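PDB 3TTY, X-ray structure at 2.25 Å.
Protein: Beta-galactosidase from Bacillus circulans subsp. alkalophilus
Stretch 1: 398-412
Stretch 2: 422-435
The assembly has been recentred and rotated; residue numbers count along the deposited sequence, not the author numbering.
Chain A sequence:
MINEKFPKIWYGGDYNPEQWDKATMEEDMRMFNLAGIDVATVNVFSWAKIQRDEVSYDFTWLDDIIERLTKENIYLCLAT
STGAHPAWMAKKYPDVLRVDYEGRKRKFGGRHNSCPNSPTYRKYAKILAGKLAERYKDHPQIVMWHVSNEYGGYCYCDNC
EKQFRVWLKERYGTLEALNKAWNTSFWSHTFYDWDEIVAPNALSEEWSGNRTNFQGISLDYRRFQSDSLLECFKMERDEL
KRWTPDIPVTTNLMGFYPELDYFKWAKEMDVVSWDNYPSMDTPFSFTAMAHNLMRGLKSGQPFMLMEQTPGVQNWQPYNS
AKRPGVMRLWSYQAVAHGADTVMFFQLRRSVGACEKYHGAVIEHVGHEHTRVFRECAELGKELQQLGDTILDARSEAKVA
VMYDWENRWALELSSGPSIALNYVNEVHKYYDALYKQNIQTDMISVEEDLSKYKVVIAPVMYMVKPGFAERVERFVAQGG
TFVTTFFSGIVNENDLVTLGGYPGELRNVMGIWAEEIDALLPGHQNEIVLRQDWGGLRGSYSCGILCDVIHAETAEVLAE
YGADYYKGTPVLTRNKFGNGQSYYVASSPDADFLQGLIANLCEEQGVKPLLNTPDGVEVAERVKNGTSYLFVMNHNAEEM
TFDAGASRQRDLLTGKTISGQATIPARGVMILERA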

# COMPACT_ATOMS: atom_id res chain seq x y z
N LYS A 398 42.72 -2.78 -11.58
CA LYS A 398 43.58 -2.36 -10.48
C LYS A 398 42.71 -1.71 -9.42
O LYS A 398 43.20 -1.32 -8.36
CB LYS A 398 44.63 -1.34 -10.94
CG LYS A 398 45.61 -1.83 -11.99
CD LYS A 398 46.33 -3.08 -11.54
CE LYS A 398 47.32 -3.53 -12.61
NZ LYS A 398 48.27 -2.43 -13.01
N VAL A 399 41.43 -1.57 -9.73
CA VAL A 399 40.49 -0.99 -8.78
C VAL A 399 39.40 -2.02 -8.45
O VAL A 399 38.85 -2.65 -9.35
CB VAL A 399 39.86 0.30 -9.35
CG1 VAL A 399 38.83 0.88 -8.39
CG2 VAL A 399 40.95 1.32 -9.69
N ALA A 400 39.10 -2.19 -7.16
CA ALA A 400 38.07 -3.13 -6.72
C ALA A 400 37.01 -2.43 -5.89
O ALA A 400 37.31 -1.48 -5.16
CB ALA A 400 38.67 -4.27 -5.95
N VAL A 401 35.77 -2.89 -6.00
CA VAL A 401 34.69 -2.43 -5.14
C VAL A 401 33.93 -3.60 -4.52
O VAL A 401 33.47 -4.53 -5.20
CB VAL A 401 33.74 -1.45 -5.86
CG1 VAL A 401 33.64 -1.77 -7.32
CG2 VAL A 401 32.37 -1.44 -5.18
N MET A 402 33.83 -3.54 -3.20
CA MET A 402 33.35 -4.64 -2.38
C MET A 402 31.85 -4.56 -2.22
O MET A 402 31.27 -3.48 -2.12
CB MET A 402 33.99 -4.57 -0.99
CG MET A 402 35.44 -5.01 -0.94
SD MET A 402 36.13 -4.73 0.70
CE MET A 402 37.65 -5.66 0.57
N TYR A 403 31.24 -5.74 -2.18
CA TYR A 403 29.81 -5.89 -1.98
C TYR A 403 29.67 -7.16 -1.15
O TYR A 403 30.40 -8.13 -1.35
CB TYR A 403 29.08 -6.03 -3.33
CG TYR A 403 27.67 -6.53 -3.18
CD1 TYR A 403 26.66 -5.69 -2.70
CD2 TYR A 403 27.33 -7.84 -3.47
CE1 TYR A 403 25.37 -6.14 -2.53
CE2 TYR A 403 26.04 -8.31 -3.31
CZ TYR A 403 25.06 -7.45 -2.84
OH TYR A 403 23.78 -7.89 -2.66
N ASP A 404 28.72 -7.18 -0.22
CA ASP A 404 28.55 -8.36 0.63
C ASP A 404 27.09 -8.54 0.99
O ASP A 404 26.44 -7.59 1.42
CB ASP A 404 29.36 -8.21 1.92
CG ASP A 404 29.29 -9.45 2.79
OD1 ASP A 404 28.54 -9.45 3.78
OD2 ASP A 404 29.97 -10.45 2.47
N TRP A 405 26.58 -9.77 0.87
CA TRP A 405 25.16 -10.01 1.12
C TRP A 405 24.77 -9.92 2.60
O TRP A 405 23.65 -9.51 2.93
CB TRP A 405 24.68 -11.36 0.54
CG TRP A 405 24.14 -11.27 -0.85
CD1 TRP A 405 22.84 -11.10 -1.22
CD2 TRP A 405 24.90 -11.37 -2.07
NE1 TRP A 405 22.73 -11.08 -2.60
CE2 TRP A 405 23.98 -11.25 -3.14
CE3 TRP A 405 26.25 -11.56 -2.36
CZ2 TRP A 405 24.38 -11.29 -4.48
CZ3 TRP A 405 26.65 -11.61 -3.70
CH2 TRP A 405 25.72 -11.47 -4.74
N GLU A 406 25.68 -10.32 3.49
CA GLU A 406 25.39 -10.35 4.93
C GLU A 406 25.38 -8.93 5.45
O GLU A 406 24.52 -8.55 6.24
CB GLU A 406 26.38 -11.22 5.70
CG GLU A 406 26.27 -12.72 5.37
CD GLU A 406 27.18 -13.61 6.21
OE1 GLU A 406 28.31 -13.18 6.54
OE2 GLU A 406 26.77 -14.74 6.55
N ASN A 407 26.33 -8.14 4.98
CA ASN A 407 26.31 -6.71 5.25
C ASN A 407 24.99 -6.09 4.76
O ASN A 407 24.38 -5.29 5.47
CB ASN A 407 27.49 -6.05 4.55
CG ASN A 407 27.55 -4.56 4.79
OD1 ASN A 407 27.40 -4.10 5.92
ND2 ASN A 407 27.78 -3.78 3.72
N ARG A 408 24.57 -6.47 3.56
CA ARG A 408 23.31 -5.99 3.00
C ARG A 408 22.11 -6.32 3.89
O ARG A 408 21.30 -5.45 4.21
CB ARG A 408 23.09 -6.55 1.60
CG ARG A 408 21.76 -6.14 0.98
CD ARG A 408 21.69 -6.44 -0.52
NE ARG A 408 20.46 -5.95 -1.13
CZ ARG A 408 20.15 -6.10 -2.42
NH1 ARG A 408 21.00 -6.72 -3.23
NH2 ARG A 408 19.00 -5.64 -2.89
N TRP A 409 21.98 -7.59 4.27
CA TRP A 409 20.89 -8.02 5.14
C TRP A 409 20.84 -7.24 6.45
O TRP A 409 19.77 -6.76 6.86
CB TRP A 409 21.03 -9.51 5.46
CG TRP A 409 20.83 -10.41 4.27
CD1 TRP A 409 20.16 -10.12 3.12
CD2 TRP A 409 21.33 -11.74 4.13
NE1 TRP A 409 20.20 -11.20 2.27
CE2 TRP A 409 20.91 -12.21 2.87
CE3 TRP A 409 22.09 -12.59 4.94
CZ2 TRP A 409 21.21 -13.49 2.41
CZ3 TRP A 409 22.40 -13.85 4.49
CH2 TRP A 409 21.95 -14.29 3.23
N ALA A 410 21.98 -7.11 7.11
CA ALA A 410 22.03 -6.35 8.36
C ALA A 410 21.62 -4.88 8.16
O ALA A 410 20.81 -4.33 8.92
CB ALA A 410 23.40 -6.44 9.01
N LEU A 411 22.15 -4.25 7.11
CA LEU A 411 21.76 -2.88 6.79
C LEU A 411 20.27 -2.77 6.52
O LEU A 411 19.61 -1.86 7.01
CB LEU A 411 22.52 -2.36 5.57
CG LEU A 411 23.91 -1.79 5.82
CD1 LEU A 411 24.53 -1.36 4.51
CD2 LEU A 411 23.84 -0.63 6.81
N GLU A 412 19.72 -3.69 5.75
CA GLU A 412 18.32 -3.57 5.37
C GLU A 412 17.36 -3.92 6.50
O GLU A 412 16.20 -3.52 6.49
CB GLU A 412 18.02 -4.39 4.11
CG GLU A 412 18.75 -3.85 2.88
CD GLU A 412 18.42 -4.61 1.60
OE1 GLU A 412 17.64 -5.59 1.65
OE2 GLU A 412 18.97 -4.23 0.53
N ASN A 422 20.14 3.32 1.08
CA ASN A 422 19.99 2.14 0.24
C ASN A 422 21.39 1.63 -0.10
O ASN A 422 22.14 2.30 -0.81
CB ASN A 422 19.20 2.49 -1.02
CG ASN A 422 19.03 1.31 -1.96
OD1 ASN A 422 20.00 0.71 -2.40
ND2 ASN A 422 17.78 0.99 -2.27
N TYR A 423 21.73 0.46 0.44
CA TYR A 423 23.08 -0.09 0.31
C TYR A 423 23.54 -0.18 -1.13
O TYR A 423 24.60 0.36 -1.50
CB TYR A 423 23.17 -1.46 0.98
CG TYR A 423 24.52 -2.16 0.87
CD1 TYR A 423 25.70 -1.50 1.17
CD2 TYR A 423 24.58 -3.51 0.53
CE1 TYR A 423 26.93 -2.16 1.10
CE2 TYR A 423 25.79 -4.18 0.47
CZ TYR A 423 26.96 -3.50 0.75
OH TYR A 423 28.16 -4.16 0.67
N VAL A 424 22.76 -0.87 -1.95
CA VAL A 424 23.12 -1.07 -3.34
C VAL A 424 23.27 0.26 -4.08
O VAL A 424 24.21 0.44 -4.88
CB VAL A 424 22.15 -2.03 -4.08
CG1 VAL A 424 22.45 -2.06 -5.56
CG2 VAL A 424 22.25 -3.44 -3.49
N ASN A 425 22.37 1.21 -3.81
CA ASN A 425 22.48 2.53 -4.45
C ASN A 425 23.84 3.18 -4.16
O ASN A 425 24.48 3.72 -5.07
CB ASN A 425 21.34 3.47 -4.02
CG ASN A 425 20.03 3.20 -4.75
OD1 ASN A 425 18.98 3.76 -4.41
ND2 ASN A 425 20.07 2.33 -5.76
N GLU A 426 24.26 3.13 -2.90
CA GLU A 426 25.56 3.68 -2.51
C GLU A 426 26.70 2.94 -3.20
O GLU A 426 27.61 3.58 -3.72
CB GLU A 426 25.75 3.66 -0.99
CG GLU A 426 24.70 4.45 -0.25
CD GLU A 426 24.70 5.93 -0.63
OE1 GLU A 426 25.76 6.59 -0.52
OE2 GLU A 426 23.63 6.42 -1.05
N VAL A 427 26.66 1.61 -3.21
CA VAL A 427 27.72 0.87 -3.88
C VAL A 427 27.79 1.29 -5.35
O VAL A 427 28.88 1.51 -5.89
CB VAL A 427 27.54 -0.67 -3.76
CG1 VAL A 427 28.53 -1.39 -4.68
CG2 VAL A 427 27.75 -1.15 -2.32
N HIS A 428 26.63 1.44 -5.98
CA HIS A 428 26.56 1.86 -7.38
C HIS A 428 27.07 3.29 -7.63
O HIS A 428 27.64 3.57 -8.68
CB HIS A 428 25.13 1.70 -7.92
CG HIS A 428 24.97 2.15 -9.34
ND1 HIS A 428 24.16 3.21 -9.70
CD2 HIS A 428 25.53 1.70 -10.49
CE1 HIS A 428 24.22 3.39 -11.01
NE2 HIS A 428 25.05 2.48 -11.51
N LYS A 429 26.87 4.20 -6.68
CA LYS A 429 27.35 5.58 -6.87
C LYS A 429 28.86 5.56 -7.10
O LYS A 429 29.38 6.35 -7.89
CB LYS A 429 27.02 6.48 -5.69
CG LYS A 429 25.55 6.83 -5.57
CD LYS A 429 25.27 7.59 -4.28
CE LYS A 429 23.82 8.03 -4.23
NZ LYS A 429 23.44 8.49 -2.88
N TYR A 430 29.55 4.66 -6.41
CA TYR A 430 31.00 4.57 -6.54
C TYR A 430 31.37 3.83 -7.82
O TYR A 430 32.32 4.22 -8.52
CB TYR A 430 31.64 3.90 -5.31
CG TYR A 430 31.80 4.87 -4.15
CD1 TYR A 430 32.97 5.60 -3.98
CD2 TYR A 430 30.76 5.09 -3.26
CE1 TYR A 430 33.10 6.51 -2.94
CE2 TYR A 430 30.88 5.99 -2.23
CZ TYR A 430 32.06 6.69 -2.06
OH TYR A 430 32.16 7.59 -1.02
N TYR A 431 30.63 2.78 -8.14
CA TYR A 431 30.88 2.03 -9.36
C TYR A 431 30.64 2.89 -10.62
O TYR A 431 31.43 2.86 -11.54
CB TYR A 431 30.04 0.76 -9.41
CG TYR A 431 30.38 -0.14 -10.58
CD1 TYR A 431 31.38 -1.10 -10.46
CD2 TYR A 431 29.71 -0.02 -11.80
CE1 TYR A 431 31.69 -1.94 -11.53
CE2 TYR A 431 30.02 -0.85 -12.86
CZ TYR A 431 31.02 -1.80 -12.73
OH TYR A 431 31.33 -2.61 -13.78
N ASP A 432 29.54 3.63 -10.62
CA ASP A 432 29.18 4.56 -11.70
C ASP A 432 30.35 5.50 -11.98
O ASP A 432 30.79 5.63 -13.11
CB ASP A 432 27.96 5.36 -11.27
CG ASP A 432 27.21 5.99 -12.44
OD1 ASP A 432 27.10 5.34 -13.50
OD2 ASP A 432 26.72 7.13 -12.28
N ALA A 433 30.84 6.15 -10.93
CA ALA A 433 31.93 7.10 -11.04
C ALA A 433 33.13 6.50 -11.76
O ALA A 433 33.81 7.18 -12.53
CB ALA A 433 32.33 7.63 -9.66
N LEU A 434 33.41 5.22 -11.50
CA LEU A 434 34.50 4.55 -12.19
C LEU A 434 34.09 4.27 -13.64
O LEU A 434 34.84 4.56 -14.57
CB LEU A 434 34.87 3.25 -11.47
CG LEU A 434 35.59 3.42 -10.12
CD1 LEU A 434 35.29 2.27 -9.18
CD2 LEU A 434 37.09 3.55 -10.31
N TYR A 435 32.88 3.73 -13.80
CA TYR A 435 32.31 3.42 -15.11
C TYR A 435 32.46 4.61 -16.05
O TYR A 435 32.92 4.45 -17.17
CB TYR A 435 30.84 3.03 -14.92
CG TYR A 435 29.99 2.86 -16.16
CD1 TYR A 435 29.78 1.61 -16.71
CD2 TYR A 435 29.32 3.94 -16.72
CE1 TYR A 435 28.97 1.43 -17.83
CE2 TYR A 435 28.51 3.79 -17.85
CZ TYR A 435 28.34 2.53 -18.39
OH TYR A 435 27.54 2.35 -19.49
O HOH W 1 30.25 -2.59 0.38
O HOH W 2 20.18 -2.43 -1.14

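The first stretch begins as a strand at Val399 and later forms a helix from Trp405; the second is a helix, 423-435, that packs against both. Strand and helix lie nearly antiparallel, at 170° with axes 9.5 Å apart, so moving forward along stretch 1 means moving back along stretch 2, from Leu434 opposite Val399 to Tyr423 beside Arg408. In all, 586 Å² is buried.

Strand alternation sets the first contacts. Val399 and Val401 point toward the helix, while Ala400 between them points away. Val399 CG1 meets Leu434 CD2 at 3.7 Å. Val401 spans one helical turn: its CG2 lies 3.9 Å from Val427 CG1, and its CG1 lies 3.9 Å from Tyr431 CD1, at the edge of that ring. These contacts are wholly apolar.

Polar chemistry enters at Met402 and beyond, and it centres on Tyr423, the most extensively covered residue. Water 1 donates to Met402 O (2.8 Å) and accepts from Tyr423 OH (2.6 Å), leaving the hydroxyl oxygen free to accept from Asp404 N at 3.2 Å, a direct hydrogen bond between the stretches. The Tyr403 and Tyr423 rings meet rim to rim, CE1 to CE2 at 3.6 Å, with planes 18° apart.

Asp404 also caps the following helix, its OD1 accepting from Asn407 N at 2.8 Å. Beyond the cap, Asn407 ND2 approaches Tyr423 CZ to 3.1 Å. Arg408 packs its CB 3.6 Å from Tyr423 CD2 and lays one guanidinium face over Val424, with NH1 3.5 Å from CG2; NH1 also donates to Tyr403 OH (3.1 Å), and NE forms a salt bridge with Glu412 OE2 (2.8 Å). Leu411 CD1 touches Tyr423 CD1 at 3.5 Å. Finally, water 2 links the stretches, donating to Glu412 OE2 (2.7 Å) and accepting from Val424 N (3.1 Å), a first-turn amide.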